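Local coordinates for protein putative neuraminyllactose-binding hemagglutinin homolog (Helicobacter pylori, PDB 3BGH) that probably acts as an outer-membrane lipoprotein adhesin related to neuraminyllactose-binding hemagglutinins, its molecular function still unproven, at residues Gln67-Leu72 against Val79-Asp84. Sequence-based numbering, arbitrary orientation.
Sequences QLSSFL and VSQFKD
Facing each other across the contact, S69 and V79 bring their CA atoms to 6.2 Å, where the end of helix 54-73 runs almost antiparallel to strand 78-82. The segment axes come within 9.3 Å of each other, with 167° between their N-to-C directions. The helix and strand are the second and third elements of a beta-alpha-beta unit that starts with strand 38-48; strand 78-82 returns parallel to that strand at the edge of the sheet. V79 divides its two methyls between successive helix turns. CG1, anti to the backbone N (chi1 -174°), lies 3.4 Å from S69 OG, while CG2 meets the CB of L72 at 3.6 Å; CB makes the leucine's closest approach, its CD1 methyl standing somewhat farther off. Two residues on, on the same side of the strand, Q81 reaches back from a more exposed position. Its side chain continues straight past CG and carries the amide to the serine, and NE2 donates to S69 OG at 3.1 Å. The bond is nearly straight (169° at the hydrogen), with the oxygen lying close to the plane of the amide. S69 OG also makes a weak hydrogen bond to the carbonyl of F65, one turn earlier in the helix, and the Q81 side chain packs on F65. S69 also packs on L41 and L72 on V39, both of strand 38-48. The buried serine hydroxyl thus has polar partners from both helix and strand, and one amide-hydroxyl bond from the exposed Q81 adds direction to a small apolar contact where helix and edge strand meet.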
loop_
_atom_site.group_PDB
_atom_site.type_symbol
_atom_site.label_atom_id
_atom_site.label_comp_id
_atom_site.label_asym_id
_atom_site.label_seq_id
_atom_site.Cartn_x
_atom_site.Cartn_y
_atom_site.Cartn_z
ATOM N N GLN A 67 -1.103 -11.473 -20.739
ATOM C CA GLN A 67 -0.146 -10.591 -21.347
ATOM C C GLN A 67 1.312 -10.942 -21.076
ATOM O O GLN A 67 2.150 -10.824 -21.955
ATOM C CB GLN A 67 -0.424 -9.184 -20.920
ATOM C CG GLN A 67 -1.737 -8.654 -21.464
ATOM C CD GLN A 67 -1.542 -7.288 -22.038
ATOM O OE1 GLN A 67 -1.707 -6.278 -21.339
ATOM N NE2 GLN A 67 -1.114 -7.236 -23.305
ATOM N N LEU A 68 1.626 -11.353 -19.861
ATOM C CA LEU A 68 2.977 -11.758 -19.566
ATOM C C LEU A 68 3.327 -13.051 -20.280
ATOM O O LEU A 68 4.476 -13.255 -20.649
ATOM C CB LEU A 68 3.210 -11.884 -18.072
ATOM C CG LEU A 68 3.677 -10.540 -17.570
ATOM C CD1 LEU A 68 3.509 -10.487 -16.059
ATOM C CD2 LEU A 68 5.159 -10.249 -18.041
ATOM N N SER A 69 2.347 -13.930 -20.452
ATOM C CA SER A 69 2.563 -15.095 -21.303
ATOM C C SER A 69 2.837 -14.642 -22.747
ATOM O O SER A 69 3.841 -15.058 -23.326
ATOM C CB SER A 69 1.422 -16.090 -21.189
ATOM O OG SER A 69 1.450 -16.701 -19.906
ATOM N N SER A 70 2.020 -13.727 -23.282
ATOM C CA SER A 70 2.205 -13.234 -24.671
ATOM C C SER A 70 3.519 -12.544 -24.890
ATOM O O SER A 70 4.153 -12.736 -25.929
ATOM C CB SER A 70 1.114 -12.278 -25.111
ATOM O OG SER A 70 -0.079 -12.995 -25.256
ATOM N N PHE A 71 3.896 -11.703 -23.930
ATOM C CA PHE A 71 5.186 -11.054 -23.943
ATOM C C PHE A 71 6.312 -12.093 -23.979
ATOM O O PHE A 71 7.238 -11.986 -24.774
ATOM C CB PHE A 71 5.346 -10.194 -22.702
ATOM C CG PHE A 71 6.671 -9.529 -22.617
ATOM C CD1 PHE A 71 6.918 -8.362 -23.336
ATOM C CD2 PHE A 71 7.684 -10.071 -21.830
ATOM C CE1 PHE A 71 8.170 -7.725 -23.263
ATOM C CE2 PHE A 71 8.928 -9.453 -21.752
ATOM C CZ PHE A 71 9.171 -8.280 -22.468
ATOM N N LEU A 72 6.229 -13.097 -23.115
ATOM C CA LEU A 72 7.272 -14.101 -23.035
ATOM C C LEU A 72 7.402 -14.914 -24.330
ATOM O O LEU A 72 8.470 -14.970 -24.930
ATOM C CB LEU A 72 7.064 -14.983 -21.810
ATOM C CG LEU A 72 7.374 -14.221 -20.518
ATOM C CD1 LEU A 72 6.734 -14.924 -19.367
ATOM C CD2 LEU A 72 8.875 -14.018 -20.304
ATOM N N VAL A 79 6.054 -21.136 -22.223
ATOM C CA VAL A 79 5.423 -20.641 -21.022
ATOM C C VAL A 79 4.401 -21.661 -20.517
ATOM O O VAL A 79 3.492 -22.042 -21.248
ATOM C CB VAL A 79 4.730 -19.296 -21.287
ATOM C CG1 VAL A 79 4.199 -18.730 -20.007
ATOM C CG2 VAL A 79 5.686 -18.324 -21.921
ATOM N N SER A 80 4.564 -22.088 -19.268
ATOM C CA SER A 80 3.613 -22.958 -18.604
ATOM C C SER A 80 2.923 -22.200 -17.466
ATOM O O SER A 80 3.576 -21.568 -16.632
ATOM C CB SER A 80 4.304 -24.204 -18.066
ATOM O OG SER A 80 5.049 -24.849 -19.089
ATOM N N GLN A 81 1.598 -22.295 -17.460
ATOM C CA GLN A 81 0.725 -21.530 -16.602
ATOM C C GLN A 81 0.120 -22.428 -15.530
ATOM O O GLN A 81 -0.330 -23.523 -15.824
ATOM C CB GLN A 81 -0.420 -20.939 -17.426
ATOM C CG GLN A 81 -0.052 -19.995 -18.532
ATOM C CD GLN A 81 -1.294 -19.467 -19.228
ATOM O OE1 GLN A 81 -2.380 -20.055 -19.120
ATOM N NE2 GLN A 81 -1.156 -18.356 -19.929
ATOM N N PHE A 82 0.102 -21.959 -14.290
ATOM C CA PHE A 82 -0.546 -22.684 -13.197
ATOM C C PHE A 82 -1.181 -21.658 -12.279
ATOM O O PHE A 82 -0.871 -20.473 -12.392
ATOM C CB PHE A 82 0.475 -23.552 -12.447
ATOM C CG PHE A 82 1.091 -24.635 -13.301
ATOM C CD1 PHE A 82 0.404 -25.826 -13.546
ATOM C CD2 PHE A 82 2.354 -24.455 -13.878
ATOM C CE1 PHE A 82 0.962 -26.829 -14.344
ATOM C CE2 PHE A 82 2.925 -25.444 -14.675
ATOM C CZ PHE A 82 2.226 -26.637 -14.906
ATOM N N LYS A 83 -2.076 -22.083 -11.391
ATOM C CA LYS A 83 -2.696 -21.134 -10.467
ATOM C C LYS A 83 -2.037 -21.057 -9.086
ATOM O O LYS A 83 -2.212 -20.067 -8.378
ATOM C CB LYS A 83 -4.209 -21.343 -10.352
ATOM C CG LYS A 83 -4.977 -20.562 -11.414
ATOM C CD LYS A 83 -6.497 -20.825 -11.390
ATOM C CE LYS A 83 -7.153 -20.237 -12.667
ATOM N NZ LYS A 83 -8.652 -20.340 -12.661
ATOM N N ASP A 84 -1.290 -22.096 -8.713
ATOM C CA ASP A 84 -0.531 -22.138 -7.458
ATOM C C ASP A 84 0.753 -22.930 -7.727
ATOM O O ASP A 84 0.794 -23.733 -8.670
ATOM C CB ASP A 84 -1.349 -22.790 -6.330
ATOM C CG ASP A 84 -2.597 -21.965 -5.927
ATOM O OD1 ASP A 84 -2.477 -20.761 -5.592
ATOM O OD2 ASP A 84 -3.713 -22.531 -5.922
#